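Local structure of cysteine desulfurase (Fervidobacterium islandicum, 6A6E) at residues A[127-130]-A[131-134]; A[164-167]-A[168-172]; A[198-201]-A[202-205]; A[107-110]-A[111-115]. The protein probably takes sulfur from L-cysteine as an enzyme-bound persulfide with the help of pyridoxal-5'-phosphate, supplying the Suf system of iron-sulfur cluster assembly. All blocks are in the same frame, centred on the assembly; numbering follows the deposited sequence.

How the contacts relate
Contact 4 comes first along the chain, within helix 103-116. Contact 1 follows at the end of strand 125-129, where a tight turn leads toward the pyridoxal-5'-phosphate. Contact 2 lies in helix 164-173, and contact 3 closes the turn between helix 195-201 and strand 206-210. Each is local, so the four stand in series and none nests or crosses. Contacts 1, 2 and 3 nevertheless meet in space: Leu-127 CD2 packs 3.9 Å from Thr-170 CG2 and 3.6 Å from Phe-202 CZ, tying the large sheet to helix 164-173 and to the turn after helix 195-201, while Lys-171 NZ probably hydrogen-bonds Thr-201 O at 3.0 Å. Contact 4 stays apart, its nearest atoms about 7 Å from contact 1.

Contact 1. Residues A[127-130]-A[131-134]; sequences LISQ and VEHH. With PLP (pyridoxal-5'-phosphate), chain E.
Ser-129 and Glu-132 are the ends of a type I beta turn at the C-terminal end of strand 125-129, in the large seven-stranded sheet of this class-V aminotransferase fold, and the chain leaving the turn delivers His-133 to the coenzyme. The backbone bond closing the turn, Glu-132 N to Ser-129 O, is weak at 3.4 Å, and side chains reinforce it. Ser-129 OG donates to Glu-132 OE1 over 2.7 Å, meeting the oxygen on its anti side, 30° out of the carboxylate plane. The same hydroxyl accepts from Val-131 N at 3.1 Å, so it links both residues of the second half. A bend at chi2 (-54°) folds the glutamate back over the turn. Its carboxylate is buried, with Thr-183 N as a second partner of OE1 and Asn-136 ND2 at OE2. Beyond the turn, the His-133 ring lies over the pyridine: PLP C6 sits 3.6 Å above the imidazole plane, over its centre, and His-133 CD2 is 3.7 Å from PLP C3. His-133 ND1 is hydrogen-bonded to Ala-135 N, which fixes the ring's rotation. With an alanine here, the pyridine would probably lose the flat group lying against it and be freer to tilt. On the turn itself, one water donates to Gln-130 O and to Glu-132 O, 2.9 Å from each oxygen.

Contact 2. Residues A[164-167]-A[168-172]; sequences NESI and LKTKE
Thr-170 keeps OG1 beside its own backbone N (chi1 -56°), and this turns the hydroxyl back along the helix onto Ser-166 O, one turn earlier. Glu-165, by contrast, starts with CG opposite its backbone N and then bends at chi2 (55°), which swings the carboxylate over the next turn toward Lys-169. Ser-166 O is gripped twice, by Thr-170 N at 2.9 Å and Thr-170 OG1 at 2.8 Å. The two donors come from opposite faces of the carbonyl plane, the hydroxyl standing 36° out of it. A water donates to both Thr-170 OG1 and Ser-166 OG, and Ser-166 OG is also hydrogen-bonded to Thr-155 O. On the solvent side, the Glu-165 and Lys-169 chains cross obliquely. Glu-165 OE2 comes to 3.3 Å from Lys-169 CG, yet Lys-169 NZ remains 5.5 Å from that oxygen, so the ends form no salt bridge and any attraction is probably loose. Leu-168 CG rests 3.5 Å from Asn-164 O. The helix, 164-173, flanks the large sheet: Ser-166 and Thr-170 lie on Ile-154 of strand 150-154, whereas Ile-167 and Leu-168 pack against Ile-198 and Thr-201 of helix 195-201.

Contact 3. Residues A[198-201]-A[202-205]; sequences IRET and FKNA
Arg-199 and Phe-202 organise the C-terminal end of helix 195-201, where a type I beta turn from Phe-202 to Ala-205 leads into strand 206-210 of the large sheet. The tight part is buried. Bends at chi2 (70°) and chi3 (-64°) carry the Arg-199 guanidinium over the turn, where one nitrogen, NH2, donates to Phe-202 O at 2.9 Å and to Ala-205 O at 2.8 Å. Both acceptors sit at the edge of the guanidinium, near its plane, so the group is held flat across the turn. Phe-202 O also accepts the turn's own bond from Ala-205 N, 3.2 Å away. The other end of the guanidinium is fixed by Asp-228, a salt bridge to NH1, and by Asp-226 O. Nearby, Thr-201 CG2 makes a CH-pi contact over one face of the Phe-202 ring, 3.9 Å from its centroid and 18° off the normal. Ile-198 CG2 adds a looser touch, 4.1 Å from Phe-202 CD2, and Val-180 of strand 179-183 lies against both side chains. The exposed side is simpler. There Glu-200 and Lys-203 run alongside each other, and Lys-203 NZ meets the syn lone pair of Glu-200 OE1 in a 2.8 Å salt bridge.

Contact 4. Residues A[107-110]-A[111-115]; sequences INFL and VNSLA
Asn-112 reaches back one helical turn and bonds Asn-108 O twice, through its backbone N at 3.1 Å and through side-chain ND2 at 2.8 Å. The two donors approach from opposite faces of the carbonyl plane. ND2 stands 38° above that plane, while Asn-108 O lies close to the plane of the Asn-112 amide. CG of Asn-112 is placed beside its own backbone N (chi1 -69°), which folds the amide against the helix. Phe-109 O likewise accepts from Ser-113 N at 2.8 Å. Ser-113 OG lies 3.0 Å from Phe-109 O and is hydrogen-bonded to Glu-257 O. Leu-114 CG presses to 3.2 Å from Leu-110 O, and Val-111 CG2 to 3.4 Å from Ile-107 O. The segments belong to helix 103-116, one of the helices flanking the large sheet of the PLP-dependent fold; it begins at Thr-103 and Thr-104 of the coenzyme pocket. Ile-107 and Leu-110 face strands 206-210 and 229-233, and Val-111 packs on Trp-140 and Leu-143 of helix 138-147. Around the Asn-112 amide, a water accepts from ND2 at 2.8 Å and donates to Asn-108 OD1, while Tyr-147 OH is hydrogen-bonded to OD1 of Asn-112. An alanine in place of Asn-112 removes the amide, which would probably leave Asn-108 O with the backbone bond alone of the two described, and Tyr-147 OH and the water each without a partner. Asn-108 ND2 in turn bonds Thr-104 O and Tyr-261 O of the second subunit, bringing the dimer interface to the same turn.

Contact 1. Residues A[127-130]-A[131-134]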
ATOM      1  N   LEU A 127       7.802   4.610  25.829  1.00 19.98           N
ATOM      2  CA  LEU A 127       7.700   3.344  26.528  1.00 19.96           C
ATOM      3  C   LEU A 127       6.957   2.314  25.664  1.00 19.73           C
ATOM      4  O   LEU A 127       5.784   2.502  25.319  1.00 19.46           O
ATOM      5  CB  LEU A 127       6.892   3.523  27.803  1.00 20.92           C
ATOM      6  CG  LEU A 127       6.620   2.286  28.664  1.00 21.74           C
ATOM      7  CD1 LEU A 127       7.948   1.706  29.133  1.00 22.98           C
ATOM      8  CD2 LEU A 127       5.747   2.677  29.864  1.00 22.21           C
ATOM      9  N   ILE A 128       7.615   1.189  25.401  1.00 19.92           N
ATOM     10  CA  ILE A 128       6.975   0.039  24.736  1.00 22.21           C
ATOM     11  C   ILE A 128       7.073  -1.203  25.608  1.00 24.78           C
ATOM     12  O   ILE A 128       7.494  -1.096  26.724  1.00 25.36           O
ATOM     13  CB  ILE A 128       7.581  -0.190  23.343  1.00 22.32           C
ATOM     14  CG1 ILE A 128       9.050  -0.512  23.401  1.00 24.88           C
ATOM     15  CG2 ILE A 128       7.389   1.056  22.483  1.00 19.68           C
ATOM     16  CD1 ILE A 128       9.672  -0.675  22.011  1.00 26.45           C
ATOM     17  N   SER A 129       6.620  -2.360  25.152  1.00 26.57           N
ATOM     18  CA  SER A 129       6.766  -3.553  25.943  1.00 24.97           C
ATOM     19  C   SER A 129       7.825  -4.491  25.343  1.00 24.17           C
ATOM     20  O   SER A 129       8.154  -4.397  24.164  1.00 20.19           O
ATOM     21  CB  SER A 129       5.431  -4.261  26.075  1.00 24.95           C
ATOM     22  OG  SER A 129       5.337  -5.298  25.142  1.00 28.44           O
ATOM     23  N   GLN A 130       8.341  -5.415  26.172  1.00 21.53           N
ATOM     24  CA  GLN A 130       9.304  -6.390  25.732  1.00 21.44           C
ATOM     25  C   GLN A 130       8.734  -7.405  24.731  1.00 21.41           C
ATOM     26  O   GLN A 130       9.500  -8.098  24.061  1.00 23.56           O
ATOM     27  CB  GLN A 130       9.916  -7.159  26.930  1.00 21.40           C
ATOM     28  CG  GLN A 130      11.017  -6.390  27.599  1.00 23.12           C
ATOM     29  CD  GLN A 130      11.799  -7.149  28.700  1.00 24.98           C
ATOM     30  OE1 GLN A 130      11.315  -8.075  29.333  1.00 20.47           O
ATOM     31  NE2 GLN A 130      13.043  -6.709  28.905  1.00 21.38           N
ATOM     32  N   VAL A 131       7.428  -7.563  24.662  1.00 18.78           N
ATOM     33  CA  VAL A 131       6.890  -8.547  23.758  1.00 20.66           C
ATOM     34  C   VAL A 131       6.464  -7.955  22.397  1.00 21.32           C
ATOM     35  O   VAL A 131       5.808  -8.646  21.593  1.00 27.14           O
ATOM     36  CB  VAL A 131       5.702  -9.286  24.420  1.00 22.08           C
ATOM     37  CG1 VAL A 131       6.056  -9.666  25.854  1.00 24.02           C
ATOM     38  CG2 VAL A 131       4.451  -8.453  24.442  1.00 22.47           C
ATOM     39  N   GLU A 132       6.810  -6.710  22.098  1.00 21.24           N
ATOM     40  CA  GLU A 132       6.363  -6.099  20.796  1.00 19.31           C
ATOM     41  C   GLU A 132       6.941  -6.830  19.562  1.00 17.99           C
ATOM     42  O   GLU A 132       8.071  -7.320  19.546  1.00 18.88           O
ATOM     43  CB  GLU A 132       6.725  -4.650  20.700  1.00 22.08           C
ATOM     44  CG  GLU A 132       6.161  -3.777  21.798  1.00 25.85           C
ATOM     45  CD  GLU A 132       4.655  -3.919  21.919  1.00 29.37           C
ATOM     46  OE1 GLU A 132       4.117  -3.970  23.075  1.00 28.90           O
ATOM     47  OE2 GLU A 132       4.000  -3.944  20.835  1.00 28.93           O
ATOM     48  N   HIS A 133       6.088  -6.951  18.583  1.00 17.63           N
ATOM     49  CA  HIS A 133       6.435  -7.222  17.215  1.00 18.17           C
ATOM     50  C   HIS A 133       7.430  -6.163  16.699  1.00 17.45           C
ATOM     51  O   HIS A 133       7.434  -5.013  17.137  1.00 17.81           O
ATOM     52  CB  HIS A 133       5.120  -7.291  16.414  1.00 20.06           C
ATOM     53  CG  HIS A 133       5.267  -7.732  14.979  1.00 19.31           C
ATOM     54  ND1 HIS A 133       5.863  -6.941  14.010  1.00 19.90           N
ATOM     55  CD2 HIS A 133       4.813  -8.832  14.343  1.00 18.67           C
ATOM     56  CE1 HIS A 133       5.825  -7.570  12.850  1.00 19.04           C
ATOM     57  NE2 HIS A 133       5.201  -8.723  13.025  1.00 20.35           N
ATOM     58  N   HIS A 134       8.345  -6.585  15.810  1.00 16.94           N
ATOM     59  CA  HIS A 134       9.329  -5.674  15.205  1.00 17.29           C
ATOM     60  C   HIS A 134       8.686  -4.384  14.676  1.00 16.33           C
ATOM     61  O   HIS A 134       9.290  -3.334  14.750  1.00 15.56           O
ATOM     62  CB  HIS A 134      10.122  -6.373  14.083  1.00 16.85           C
ATOM     63  CG  HIS A 134      11.053  -7.413  14.611  1.00 18.44           C
ATOM     64  ND1 HIS A 134      11.572  -8.434  13.833  1.00 17.89           N
ATOM     65  CD2 HIS A 134      11.463  -7.653  15.879  1.00 17.36           C
ATOM     66  CE1 HIS A 134      12.308  -9.225  14.598  1.00 18.68           C
ATOM     67  NE2 HIS A 134      12.236  -8.781  15.848  1.00 17.44           N
TER
HETATM   68  N1  PLP E 501       2.015  -6.331  15.144  1.00 19.48           N
HETATM   69  C2  PLP E 501       1.449  -7.472  15.438  1.00 20.85           C
HETATM   70  C2A PLP E 501       1.174  -7.836  16.858  1.00 22.09           C
HETATM   71  C3  PLP E 501       1.145  -8.375  14.328  1.00 19.44           C
HETATM   72  O3  PLP E 501       0.602  -9.545  14.614  1.00 26.25           O
HETATM   73  C4  PLP E 501       1.402  -7.967  12.948  1.00 19.60           C
HETATM   74  C4A PLP E 501       1.041  -8.766  11.792  1.00 18.76           C
HETATM   75  C5  PLP E 501       2.073  -6.680  12.741  1.00 19.01           C
HETATM   76  C6  PLP E 501       2.329  -5.961  13.870  1.00 19.13           C
HETATM   77  C5A PLP E 501       2.484  -6.180  11.353  1.00 19.80           C
HETATM   78  O4P PLP E 501       1.529  -6.183  10.302  1.00 18.93           O
HETATM   79  P   PLP E 501       1.835  -5.948   8.726  1.00 19.91           P
HETATM   80  O1P PLP E 501       2.328  -4.569   8.539  1.00 17.09           O
HETATM   81  O2P PLP E 501       2.786  -7.070   8.427  1.00 20.06           O
HETATM   82  O3P PLP E 501       0.453  -6.128   8.172  1.00 18.36           O
HETATM   83  O   HOH W   1      10.132  -8.533  21.271  1.00 19.43           O

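Contact 2. Residues A[164-167]-A[168-172]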
ATOM      1  N   ASN A 164      -0.114  -7.204  35.367  1.00 28.38           N
ATOM      2  CA  ASN A 164      -0.600  -5.914  35.906  1.00 29.55           C
ATOM      3  C   ASN A 164       0.394  -5.277  36.825  1.00 27.05           C
ATOM      4  O   ASN A 164       0.604  -4.043  36.774  1.00 26.58           O
ATOM      5  CB  ASN A 164      -1.931  -6.096  36.651  1.00 31.84           C
ATOM      6  CG  ASN A 164      -3.086  -6.286  35.730  1.00 32.01           C
ATOM      7  OD1 ASN A 164      -2.910  -6.362  34.503  1.00 29.12           O
ATOM      8  ND2 ASN A 164      -4.305  -6.310  36.297  1.00 29.48           N
ATOM      9  N   GLU A 165       1.045  -6.099  37.647  1.00 27.50           N
ATOM     10  CA  GLU A 165       2.096  -5.587  38.542  1.00 29.58           C
ATOM     11  C   GLU A 165       3.267  -5.000  37.805  1.00 29.40           C
ATOM     12  O   GLU A 165       3.758  -3.910  38.201  1.00 27.98           O
ATOM     13  CB  GLU A 165       2.589  -6.668  39.519  1.00 35.08           C
ATOM     14  CG  GLU A 165       3.623  -6.221  40.543  1.00 41.42           C
ATOM     15  CD  GLU A 165       3.200  -5.001  41.404  1.00 61.27           C
ATOM     16  OE1 GLU A 165       1.966  -4.766  41.689  1.00 64.70           O
ATOM     17  OE2 GLU A 165       4.123  -4.246  41.819  1.00 76.97           O
ATOM     18  N   SER A 166       3.732  -5.676  36.740  1.00 27.30           N
ATOM     19  CA  SER A 166       4.812  -5.093  35.915  1.00 25.36           C
ATOM     20  C   SER A 166       4.404  -3.717  35.388  1.00 23.05           C
ATOM     21  O   SER A 166       5.184  -2.769  35.390  1.00 20.29           O
ATOM     22  CB  SER A 166       5.175  -6.013  34.740  1.00 28.18           C
ATOM     23  OG  SER A 166       6.264  -5.415  34.049  1.00 32.67           O
ATOM     24  N   ILE A 167       3.158  -3.591  34.970  1.00 21.98           N
ATOM     25  CA  ILE A 167       2.674  -2.286  34.446  1.00 23.21           C
ATOM     26  C   ILE A 167       2.713  -1.160  35.474  1.00 22.47           C
ATOM     27  O   ILE A 167       3.355  -0.109  35.254  1.00 23.11           O
ATOM     28  CB  ILE A 167       1.258  -2.420  33.836  1.00 23.86           C
ATOM     29  CG1 ILE A 167       1.376  -3.176  32.496  1.00 26.59           C
ATOM     30  CG2 ILE A 167       0.684  -1.051  33.504  1.00 24.16           C
ATOM     31  CD1 ILE A 167       0.097  -3.830  32.130  1.00 25.45           C
ATOM     32  N   LEU A 168       2.109  -1.436  36.626  1.00 24.10           N
ATOM     33  CA  LEU A 168       2.207  -0.525  37.818  1.00 28.97           C
ATOM     34  C   LEU A 168       3.622  -0.266  38.307  1.00 26.92           C
ATOM     35  O   LEU A 168       3.927   0.874  38.622  1.00 28.68           O
ATOM     36  CB  LEU A 168       1.370  -1.047  38.980  1.00 26.28           C
ATOM     37  CG  LEU A 168      -0.105  -1.153  38.599  1.00 30.21           C
ATOM     38  CD1 LEU A 168      -0.906  -1.983  39.588  1.00 32.32           C
ATOM     39  CD2 LEU A 168      -0.697   0.238  38.429  1.00 30.20           C
ATOM     40  N   LYS A 169       4.482  -1.293  38.355  1.00 30.67           N
ATOM     41  CA  LYS A 169       5.913  -1.065  38.691  1.00 34.34           C
ATOM     42  C   LYS A 169       6.694  -0.194  37.698  1.00 33.22           C
ATOM     43  O   LYS A 169       7.507   0.682  38.079  1.00 28.26           O
ATOM     44  CB  LYS A 169       6.645  -2.388  38.857  1.00 42.11           C
ATOM     45  CG  LYS A 169       6.695  -2.839  40.314  1.00 56.55           C
ATOM     46  CD  LYS A 169       8.028  -3.498  40.686  1.00 69.48           C
ATOM     47  CE  LYS A 169       8.108  -4.965  40.255  1.00 76.30           C
ATOM     48  NZ  LYS A 169       9.373  -5.607  40.725  1.00 79.93           N
ATOM     49  N   THR A 170       6.450  -0.409  36.409  1.00 28.49           N
ATOM     50  CA  THR A 170       7.096   0.463  35.412  1.00 28.93           C
ATOM     51  C   THR A 170       6.822   1.952  35.632  1.00 28.43           C
ATOM     52  O   THR A 170       7.695   2.780  35.435  1.00 30.76           O
ATOM     53  CB  THR A 170       6.656   0.099  34.001  1.00 27.04           C
ATOM     54  OG1 THR A 170       6.937  -1.291  33.786  1.00 27.73           O
ATOM     55  CG2 THR A 170       7.376   1.007  32.963  1.00 26.47           C
ATOM     56  N   LYS A 171       5.609   2.281  36.035  1.00 33.66           N
ATOM     57  CA  LYS A 171       5.205   3.679  36.279  1.00 39.43           C
ATOM     58  C   LYS A 171       5.988   4.362  37.383  1.00 39.03           C
ATOM     59  O   LYS A 171       6.167   5.559  37.345  1.00 39.17           O
ATOM     60  CB  LYS A 171       3.701   3.746  36.610  1.00 40.26           C
ATOM     61  CG  LYS A 171       3.171   4.984  37.333  1.00 44.31           C
ATOM     62  CD  LYS A 171       3.048   6.250  36.491  1.00 48.58           C
ATOM     63  CE  LYS A 171       2.155   7.269  37.206  1.00 51.96           C
ATOM     64  NZ  LYS A 171       0.750   6.758  37.354  1.00 50.82           N
ATOM     65  N   GLU A 172       6.452   3.599  38.361  1.00 44.14           N
ATOM     66  CA  GLU A 172       7.333   4.153  39.400  1.00 47.04           C
ATOM     67  C   GLU A 172       8.644   4.566  38.820  1.00 45.90           C
ATOM     68  O   GLU A 172       9.129   5.662  39.051  1.00 61.68           O
ATOM     69  CB  GLU A 172       7.575   3.113  40.477  1.00 49.64           C
ATOM     70  CG  GLU A 172       6.298   2.703  41.169  1.00 50.18           C
ATOM     71  CD  GLU A 172       6.551   1.689  42.261  1.00 57.84           C
ATOM     72  OE1 GLU A 172       7.719   1.228  42.422  1.00 55.60           O
ATOM     73  OE2 GLU A 172       5.572   1.365  42.959  1.00 55.85           O
TER
HETATM   74  O   HOH W   2       8.443  -3.293  33.803  1.00 39.09           O

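Contact 3. Residues A[198-201]-A[202-205]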
ATOM      1  N   ILE A 198      -3.579   0.317  31.247  1.00 19.81           N
ATOM      2  CA  ILE A 198      -2.465   1.111  30.722  1.00 20.40           C
ATOM      3  C   ILE A 198      -2.859   2.548  30.499  1.00 19.80           C
ATOM      4  O   ILE A 198      -2.105   3.475  30.834  1.00 20.24           O
ATOM      5  CB  ILE A 198      -1.831   0.444  29.450  1.00 22.03           C
ATOM      6  CG1 ILE A 198      -1.244  -0.889  29.859  1.00 23.59           C
ATOM      7  CG2 ILE A 198      -0.752   1.343  28.814  1.00 20.46           C
ATOM      8  CD1 ILE A 198      -1.009  -1.798  28.702  1.00 28.93           C
ATOM      9  N   ARG A 199      -4.050   2.776  29.972  1.00 20.63           N
ATOM     10  CA  ARG A 199      -4.469   4.142  29.685  1.00 21.12           C
ATOM     11  C   ARG A 199      -4.513   4.989  30.988  1.00 22.39           C
ATOM     12  O   ARG A 199      -4.055   6.147  30.993  1.00 24.67           O
ATOM     13  CB  ARG A 199      -5.847   4.080  29.060  1.00 22.11           C
ATOM     14  CG  ARG A 199      -6.649   5.378  29.008  1.00 21.79           C
ATOM     15  CD  ARG A 199      -6.121   6.414  28.046  1.00 22.23           C
ATOM     16  NE  ARG A 199      -4.796   6.971  28.328  1.00 22.70           N
ATOM     17  CZ  ARG A 199      -4.128   7.764  27.479  1.00 22.79           C
ATOM     18  NH1 ARG A 199      -4.637   8.079  26.285  1.00 23.00           N
ATOM     19  NH2 ARG A 199      -2.915   8.211  27.778  1.00 23.27           N
ATOM     20  N   GLU A 200      -5.044   4.414  32.072  1.00 23.43           N
ATOM     21  CA  GLU A 200      -5.080   5.157  33.403  1.00 24.26           C
ATOM     22  C   GLU A 200      -3.765   5.259  34.089  1.00 25.73           C
ATOM     23  O   GLU A 200      -3.479   6.298  34.718  1.00 27.21           O
ATOM     24  CB  GLU A 200      -6.120   4.591  34.372  1.00 25.13           C
ATOM     25  CG  GLU A 200      -7.503   4.376  33.779  1.00 25.38           C
ATOM     26  CD  GLU A 200      -8.089   5.616  33.110  1.00 30.69           C
ATOM     27  OE1 GLU A 200      -7.621   6.739  33.422  1.00 31.34           O
ATOM     28  OE2 GLU A 200      -9.016   5.455  32.264  1.00 29.54           O
ATOM     29  N   THR A 201      -2.918   4.229  33.967  1.00 26.44           N
ATOM     30  CA  THR A 201      -1.597   4.309  34.580  1.00 26.01           C
ATOM     31  C   THR A 201      -0.730   5.391  33.924  1.00 29.98           C
ATOM     32  O   THR A 201       0.051   6.055  34.574  1.00 25.39           O
ATOM     33  CB  THR A 201      -0.908   2.939  34.458  1.00 26.60           C
ATOM     34  OG1 THR A 201      -1.770   1.950  35.016  1.00 24.53           O
ATOM     35  CG2 THR A 201       0.444   2.924  35.097  1.00 27.02           C
ATOM     36  N   PHE A 202      -0.832   5.550  32.606  1.00 29.49           N
ATOM     37  CA  PHE A 202      -0.011   6.542  31.914  1.00 28.33           C
ATOM     38  C   PHE A 202      -0.956   7.563  31.302  1.00 30.44           C
ATOM     39  O   PHE A 202      -1.176   7.648  30.060  1.00 23.88           O
ATOM     40  CB  PHE A 202       0.879   5.876  30.872  1.00 26.79           C
ATOM     41  CG  PHE A 202       1.826   4.873  31.467  1.00 26.48           C
ATOM     42  CD1 PHE A 202       2.924   5.295  32.170  1.00 25.20           C
ATOM     43  CD2 PHE A 202       1.581   3.534  31.383  1.00 25.18           C
ATOM     44  CE1 PHE A 202       3.772   4.385  32.726  1.00 22.59           C
ATOM     45  CE2 PHE A 202       2.419   2.620  31.955  1.00 24.95           C
ATOM     46  CZ  PHE A 202       3.528   3.053  32.615  1.00 24.43           C
ATOM     47  N   LYS A 203      -1.535   8.326  32.212  1.00 28.82           N
ATOM     48  CA  LYS A 203      -2.676   9.159  31.905  1.00 30.30           C
ATOM     49  C   LYS A 203      -2.328  10.325  30.968  1.00 26.62           C
ATOM     50  O   LYS A 203      -3.138  10.697  30.138  1.00 27.58           O
ATOM     51  CB  LYS A 203      -3.252   9.663  33.223  1.00 32.94           C
ATOM     52  CG  LYS A 203      -4.568  10.322  33.052  1.00 32.94           C
ATOM     53  CD  LYS A 203      -5.701   9.371  33.009  1.00 33.35           C
ATOM     54  CE  LYS A 203      -6.934  10.238  32.925  1.00 33.10           C
ATOM     55  NZ  LYS A 203      -8.107   9.402  32.604  1.00 32.29           N
ATOM     56  N   ASN A 204      -1.115  10.851  31.080  1.00 28.82           N
ATOM     57  CA  ASN A 204      -0.623  11.934  30.240  1.00 29.76           C
ATOM     58  C   ASN A 204       0.090  11.524  28.968  1.00 31.11           C
ATOM     59  O   ASN A 204       0.538  12.404  28.241  1.00 31.09           O
ATOM     60  CB  ASN A 204       0.413  12.742  30.981  1.00 34.80           C
ATOM     61  CG  ASN A 204      -0.197  13.632  31.975  1.00 39.31           C
ATOM     62  OD1 ASN A 204      -0.985  14.471  31.614  1.00 39.98           O
ATOM     63  ND2 ASN A 204       0.108  13.410  33.254  1.00 42.99           N
ATOM     64  N   ALA A 205       0.237  10.229  28.706  1.00 25.69           N
ATOM     65  CA  ALA A 205       1.006   9.798  27.526  1.00 25.14           C
ATOM     66  C   ALA A 205       0.130   9.840  26.289  1.00 21.64           C
ATOM     67  O   ALA A 205      -1.094   9.787  26.388  1.00 22.68           O
ATOM     68  CB  ALA A 205       1.621   8.433  27.735  1.00 25.24           C
TER

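Contact 4. Residues A[107-110]-A[111-115]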
ATOM      1  N   ILE A 107       2.578   2.542  12.208  1.00 15.29           N
ATOM      2  CA  ILE A 107       3.516   2.808  13.276  1.00 15.38           C
ATOM      3  C   ILE A 107       4.595   3.761  12.793  1.00 17.11           C
ATOM      4  O   ILE A 107       5.010   4.698  13.505  1.00 16.04           O
ATOM      5  CB  ILE A 107       4.156   1.532  13.907  1.00 16.85           C
ATOM      6  CG1 ILE A 107       3.116   0.594  14.544  1.00 19.00           C
ATOM      7  CG2 ILE A 107       5.179   1.887  14.990  1.00 16.13           C
ATOM      8  CD1 ILE A 107       2.501   1.166  15.791  1.00 23.80           C
ATOM      9  N   ASN A 108       5.120   3.505  11.605  1.00 15.98           N
ATOM     10  CA  ASN A 108       6.151   4.410  11.080  1.00 16.04           C
ATOM     11  C   ASN A 108       5.610   5.844  10.935  1.00 15.84           C
ATOM     12  O   ASN A 108       6.332   6.809  11.214  1.00 16.05           O
ATOM     13  CB  ASN A 108       6.710   3.906   9.743  1.00 15.40           C
ATOM     14  CG  ASN A 108       7.735   2.808   9.917  1.00 14.88           C
ATOM     15  OD1 ASN A 108       8.945   3.094  10.039  1.00 16.52           O
ATOM     16  ND2 ASN A 108       7.279   1.540   9.969  1.00 12.98           N
ATOM     17  N   PHE A 109       4.360   5.965  10.477  1.00 15.83           N
ATOM     18  CA  PHE A 109       3.676   7.230  10.310  1.00 15.85           C
ATOM     19  C   PHE A 109       3.697   7.969  11.678  1.00 16.49           C
ATOM     20  O   PHE A 109       4.062   9.164  11.771  1.00 14.85           O
ATOM     21  CB  PHE A 109       2.283   6.926   9.795  1.00 17.87           C
ATOM     22  CG  PHE A 109       1.312   8.075   9.731  1.00 20.94           C
ATOM     23  CD1 PHE A 109       1.087   8.941  10.804  1.00 25.58           C
ATOM     24  CD2 PHE A 109       0.474   8.172   8.630  1.00 27.71           C
ATOM     25  CE1 PHE A 109       0.134   9.953  10.739  1.00 27.11           C
ATOM     26  CE2 PHE A 109      -0.494   9.177   8.556  1.00 28.71           C
ATOM     27  CZ  PHE A 109      -0.636  10.084   9.613  1.00 26.82           C
ATOM     28  N   LEU A 110       3.352   7.259  12.738  1.00 14.81           N
ATOM     29  CA  LEU A 110       3.264   7.895  14.066  1.00 16.92           C
ATOM     30  C   LEU A 110       4.625   8.378  14.582  1.00 18.22           C
ATOM     31  O   LEU A 110       4.716   9.502  15.050  1.00 19.08           O
ATOM     32  CB  LEU A 110       2.564   6.967  15.062  1.00 16.04           C
ATOM     33  CG  LEU A 110       1.107   6.780  14.726  1.00 17.24           C
ATOM     34  CD1 LEU A 110       0.441   5.767  15.620  1.00 19.43           C
ATOM     35  CD2 LEU A 110       0.370   8.121  14.871  1.00 19.20           C
ATOM     36  N   VAL A 111       5.651   7.547  14.512  1.00 17.29           N
ATOM     37  CA  VAL A 111       6.941   7.932  15.040  1.00 19.52           C
ATOM     38  C   VAL A 111       7.434   9.194  14.331  1.00 21.03           C
ATOM     39  O   VAL A 111       7.843  10.175  14.999  1.00 20.36           O
ATOM     40  CB  VAL A 111       8.077   6.869  14.826  1.00 20.26           C
ATOM     41  CG1 VAL A 111       9.357   7.373  15.484  1.00 22.65           C
ATOM     42  CG2 VAL A 111       7.725   5.540  15.386  1.00 20.59           C
ATOM     43  N   ASN A 112       7.418   9.155  12.993  1.00 17.84           N
ATOM     44  CA  ASN A 112       7.876  10.258  12.214  1.00 18.73           C
ATOM     45  C   ASN A 112       6.990  11.491  12.405  1.00 20.42           C
ATOM     46  O   ASN A 112       7.543  12.641  12.497  1.00 19.99           O
ATOM     47  CB  ASN A 112       8.007   9.949  10.706  1.00 19.30           C
ATOM     48  CG  ASN A 112       9.103   9.011  10.402  1.00 20.92           C
ATOM     49  OD1 ASN A 112      10.261   9.431  10.261  1.00 22.78           O
ATOM     50  ND2 ASN A 112       8.763   7.685  10.270  1.00 20.67           N
ATOM     51  N   SER A 113       5.667  11.333  12.362  1.00 18.96           N
ATOM     52  CA  SER A 113       4.814  12.495  12.523  1.00 21.80           C
ATOM     53  C   SER A 113       4.933  13.060  13.968  1.00 22.40           C
ATOM     54  O   SER A 113       4.969  14.269  14.137  1.00 20.53           O
ATOM     55  CB  SER A 113       3.339  12.254  12.201  1.00 22.55           C
ATOM     56  OG  SER A 113       3.218  11.922  10.782  1.00 32.44           O
ATOM     57  N   LEU A 114       4.969  12.219  14.992  1.00 22.15           N
ATOM     58  CA  LEU A 114       5.134  12.783  16.365  1.00 21.48           C
ATOM     59  C   LEU A 114       6.431  13.616  16.499  1.00 23.35           C
ATOM     60  O   LEU A 114       6.413  14.680  17.128  1.00 23.84           O
ATOM     61  CB  LEU A 114       4.988  11.739  17.431  1.00 20.50           C
ATOM     62  CG  LEU A 114       3.571  11.142  17.494  1.00 20.84           C
ATOM     63  CD1 LEU A 114       3.631   9.817  18.195  1.00 22.93           C
ATOM     64  CD2 LEU A 114       2.468  11.988  18.087  1.00 20.58           C
ATOM     65  N   ALA A 115       7.518  13.176  15.896  1.00 21.24           N
ATOM     66  CA  ALA A 115       8.784  13.898  15.985  1.00 25.05           C
ATOM     67  C   ALA A 115       8.770  15.210  15.172  1.00 26.77           C
ATOM     68  O   ALA A 115       9.252  16.253  15.615  1.00 25.29           O
ATOM     69  CB  ALA A 115       9.924  13.023  15.511  1.00 24.54           C
TER
HETATM   70  O   HOH W   3      10.246   5.446   9.433  1.00 15.06           O